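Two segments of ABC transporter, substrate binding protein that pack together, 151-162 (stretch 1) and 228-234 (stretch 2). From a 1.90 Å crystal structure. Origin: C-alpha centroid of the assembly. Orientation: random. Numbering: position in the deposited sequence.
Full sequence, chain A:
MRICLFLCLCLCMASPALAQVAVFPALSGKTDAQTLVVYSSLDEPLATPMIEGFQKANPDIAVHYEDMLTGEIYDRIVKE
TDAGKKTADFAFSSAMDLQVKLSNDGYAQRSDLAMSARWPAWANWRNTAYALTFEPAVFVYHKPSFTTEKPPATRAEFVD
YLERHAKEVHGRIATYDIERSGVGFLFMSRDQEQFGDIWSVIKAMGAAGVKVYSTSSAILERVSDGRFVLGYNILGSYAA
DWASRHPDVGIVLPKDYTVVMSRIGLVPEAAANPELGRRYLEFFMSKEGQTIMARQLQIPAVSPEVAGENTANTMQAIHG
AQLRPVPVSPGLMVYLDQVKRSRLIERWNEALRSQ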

# COMPACT_ATOMS: atom_id res chain seq x y z
N PRO A 151 -21.99 9.14 6.33
CA PRO A 151 -21.60 7.97 5.55
C PRO A 151 -21.53 6.70 6.39
O PRO A 151 -21.46 6.78 7.61
N PRO A 152 -21.55 5.52 5.72
CA PRO A 152 -21.46 4.23 6.40
C PRO A 152 -20.10 4.07 7.07
O PRO A 152 -19.10 4.55 6.55
N ALA A 153 -20.09 3.46 8.27
CA ALA A 153 -18.88 3.29 9.08
C ALA A 153 -18.51 1.82 9.30
O ALA A 153 -17.50 1.52 9.94
N THR A 154 -19.32 0.91 8.78
CA THR A 154 -19.08 -0.51 8.84
C THR A 154 -19.50 -1.09 7.50
O THR A 154 -20.17 -0.43 6.70
N ARG A 155 -19.13 -2.34 7.27
CA ARG A 155 -19.50 -3.03 6.05
C ARG A 155 -21.01 -3.32 5.96
O ARG A 155 -21.58 -3.22 4.89
N ALA A 156 -21.63 -3.67 7.08
CA ALA A 156 -23.09 -3.77 7.15
C ALA A 156 -23.75 -2.46 6.73
O ALA A 156 -24.67 -2.49 5.91
N GLU A 157 -23.29 -1.34 7.28
CA GLU A 157 -23.84 -0.02 6.94
C GLU A 157 -23.61 0.36 5.48
O GLU A 157 -24.42 1.06 4.87
N PHE A 158 -22.47 -0.06 4.94
CA PHE A 158 -22.14 0.23 3.56
C PHE A 158 -23.18 -0.42 2.66
O PHE A 158 -23.74 0.22 1.77
N VAL A 159 -23.41 -1.71 2.89
CA VAL A 159 -24.34 -2.51 2.09
C VAL A 159 -25.76 -1.96 2.20
O VAL A 159 -26.44 -1.78 1.19
N ASP A 160 -26.18 -1.67 3.43
CA ASP A 160 -27.50 -1.04 3.68
C ASP A 160 -27.65 0.30 2.95
O ASP A 160 -28.69 0.55 2.35
N TYR A 161 -26.63 1.15 3.00
CA TYR A 161 -26.69 2.44 2.29
C TYR A 161 -26.87 2.23 0.78
O TYR A 161 -27.69 2.89 0.15
N LEU A 162 -26.09 1.31 0.22
CA LEU A 162 -26.18 0.97 -1.20
C LEU A 162 -27.59 0.54 -1.58
O LEU A 162 -28.10 0.92 -2.64
N PHE A 228 -17.96 10.04 -7.95
CA PHE A 228 -18.24 8.92 -7.07
C PHE A 228 -18.60 9.45 -5.71
O PHE A 228 -18.05 10.44 -5.26
N VAL A 229 -19.50 8.76 -5.02
CA VAL A 229 -19.90 9.17 -3.67
C VAL A 229 -19.14 8.40 -2.57
O VAL A 229 -18.99 8.90 -1.46
N LEU A 230 -18.68 7.20 -2.89
CA LEU A 230 -17.99 6.32 -1.92
C LEU A 230 -16.86 5.54 -2.59
O LEU A 230 -17.00 5.07 -3.73
N GLY A 231 -15.76 5.37 -1.86
CA GLY A 231 -14.74 4.39 -2.21
C GLY A 231 -14.47 3.42 -1.07
O GLY A 231 -14.56 3.78 0.12
N TYR A 232 -14.14 2.18 -1.43
CA TYR A 232 -13.96 1.10 -0.48
C TYR A 232 -12.52 0.54 -0.56
O TYR A 232 -12.02 0.31 -1.66
N ASN A 233 -11.90 0.32 0.59
CA ASN A 233 -10.52 -0.21 0.69
C ASN A 233 -9.46 0.68 0.07
O ASN A 233 -8.51 0.20 -0.56
N ILE A 234 -9.58 1.97 0.32
CA ILE A 234 -8.68 2.96 -0.23
C ILE A 234 -7.55 3.15 0.78
O ILE A 234 -7.77 3.03 1.98

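The contact is a small, largely apolar packing of one face of a helix against a short strand and the corner that follows it, closed at one end by a single hydrogen bond from an arginine to a tyrosine. The helix runs through 155-162, and the backbones come closest at Phe158 and Tyr232, whose CA atoms are 9.2 Å apart, a spacing that leaves room for side chains between the two backbones.

Leu230 gives up the most surface to this contact. Its CA-to-CB bond points toward the helix, and the m, t rotamer carries CD1 between two aromatic rings: it is 3.7 Å from Tyr161 CD2 and 4.0 Å from Phe158 CZ. Over the Phe158 ring the methyl sits close to the normal, a CH-pi contact with CD1 4.3 Å from the ring centroid. Leu230 CD2 also lies 4.0 Å from Pro152 CD, so Leu230 touches both the loop before the helix and the helix itself. Pro152 suits this place because its ring is compact and apolar.

Phe158 and Tyr161 are three residues apart, less than one helical turn, and both point toward the strand with chi1 in t. Besides Leu230, Tyr232 CB packs 4.1 Å from Phe158 CZ, and the edge of the Tyr232 ring is directed toward the Phe158 face, with centroids 5.8 Å apart and planes at 73°. Tyr161 continues the apolar surface, and its OH comes within 4.3 Å of Val229 CG2.

Tyr232, also t at chi1, extends along the helix toward its start and meets Arg155. The arginine leaves the backbone sideways, but a long m, t, t chain brings its end nearer, and NE donates to Tyr232 OH at 2.9 Å with an N-H...acceptor angle of 160°. The hydroxyl lies near the guanidinium plane, where the N-H bond can point at it. Arginine combines the length to reach this far with several donors: NH2 is bonded elsewhere in the structure, as is Tyr232 OH.

Gly231 passes between these larger residues without a side chain; a CB there would point away from the helix and be crowded by Ile234 CG1 at 3.2 Å.

The helix start is secured locally. Thr154, with chi1 in p, caps it by accepting from Glu157 N at OG1 (3.1 Å), while Glu157 OE1 accepts from Ala153 N at 2.9 Å. These residues lie out of reach of the strand.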

# COMPACT_ATOMS: atom_id res chain seq x y z
CB PRO A 151 -20.21 8.36 5.02
CG PRO A 151 -19.67 9.28 6.02
CD PRO A 151 -20.87 10.09 6.49
CB PRO A 152 -21.66 3.22 5.27
CG PRO A 152 -21.27 3.95 4.02
CD PRO A 152 -21.63 5.37 4.25
CB ALA A 153 -19.06 3.98 10.43
CB THR A 154 -19.90 -1.22 9.95
OG1 THR A 154 -21.28 -1.24 9.59
CG2 THR A 154 -19.72 -0.55 11.31
CB ARG A 155 -18.65 -4.30 5.90
CG ARG A 155 -17.26 -3.93 5.37
CD ARG A 155 -16.21 -4.90 5.74
NE ARG A 155 -14.88 -4.40 5.38
CZ ARG A 155 -14.12 -3.65 6.17
NH1 ARG A 155 -12.93 -3.26 5.75
NH2 ARG A 155 -14.51 -3.32 7.40
CB ALA A 156 -23.54 -4.15 8.55
CB GLU A 157 -23.27 1.08 7.84
CG GLU A 157 -23.77 1.03 9.25
CD GLU A 157 -23.21 2.13 10.15
OE1 GLU A 157 -22.55 3.05 9.66
OE2 GLU A 157 -23.45 2.08 11.37
CB PHE A 158 -20.74 -0.32 3.24
CG PHE A 158 -20.07 0.32 2.05
CD1 PHE A 158 -19.01 1.22 2.23
CD2 PHE A 158 -20.44 -0.02 0.76
CE1 PHE A 158 -18.34 1.80 1.12
CE2 PHE A 158 -19.79 0.54 -0.37
CZ PHE A 158 -18.74 1.46 -0.19
CB VAL A 159 -24.29 -4.00 2.49
CG1 VAL A 159 -25.45 -4.78 1.86
CG2 VAL A 159 -22.93 -4.62 2.08
CB ASP A 160 -27.73 -0.85 5.18
CG ASP A 160 -29.17 -0.44 5.51
OD1 ASP A 160 -30.12 -1.01 4.93
OD2 ASP A 160 -29.34 0.47 6.35
CB TYR A 161 -25.43 3.30 2.56
CG TYR A 161 -25.34 4.53 1.68
CD1 TYR A 161 -25.86 5.76 2.09
CD2 TYR A 161 -24.75 4.46 0.42
CE1 TYR A 161 -25.79 6.90 1.26
CE2 TYR A 161 -24.67 5.58 -0.41
CZ TYR A 161 -25.18 6.80 0.02
OH TYR A 161 -25.08 7.91 -0.82
CB LEU A 162 -25.20 -0.15 -1.55
CG LEU A 162 -23.71 0.18 -1.48
CD1 LEU A 162 -22.90 -1.04 -1.91
CD2 LEU A 162 -23.37 1.45 -2.30
CB PHE A 228 -16.99 8.05 -6.91
CG PHE A 228 -16.57 7.33 -8.17
CD1 PHE A 228 -17.45 7.05 -9.19
CD2 PHE A 228 -15.26 6.86 -8.29
CE1 PHE A 228 -17.04 6.36 -10.33
CE2 PHE A 228 -14.84 6.17 -9.43
CZ PHE A 228 -15.74 5.93 -10.45
CB VAL A 229 -21.40 9.01 -3.49
CG1 VAL A 229 -22.14 9.88 -4.54
CG2 VAL A 229 -21.83 7.53 -3.56
CB LEU A 230 -18.97 5.30 -1.32
CG LEU A 230 -19.93 5.74 -0.22
CD1 LEU A 230 -21.04 4.69 -0.06
CD2 LEU A 230 -19.20 5.96 1.10
CB TYR A 232 -14.97 -0.03 -0.76
CG TYR A 232 -14.78 -1.23 0.11
CD1 TYR A 232 -15.22 -1.23 1.42
CD2 TYR A 232 -14.14 -2.37 -0.37
CE1 TYR A 232 -15.01 -2.33 2.25
CE2 TYR A 232 -13.93 -3.49 0.46
CZ TYR A 232 -14.36 -3.45 1.76
OH TYR A 232 -14.18 -4.54 2.59
CB ASN A 233 -10.43 -1.61 0.08
CG ASN A 233 -10.72 -2.72 1.07
OD1 ASN A 233 -10.56 -3.92 0.74
ND2 ASN A 233 -11.12 -2.35 2.27
CB ILE A 234 -9.44 4.31 -0.51
CG1 ILE A 234 -10.65 4.02 -1.40
CG2 ILE A 234 -8.50 5.36 -1.15
CD1 ILE A 234 -10.32 3.25 -2.69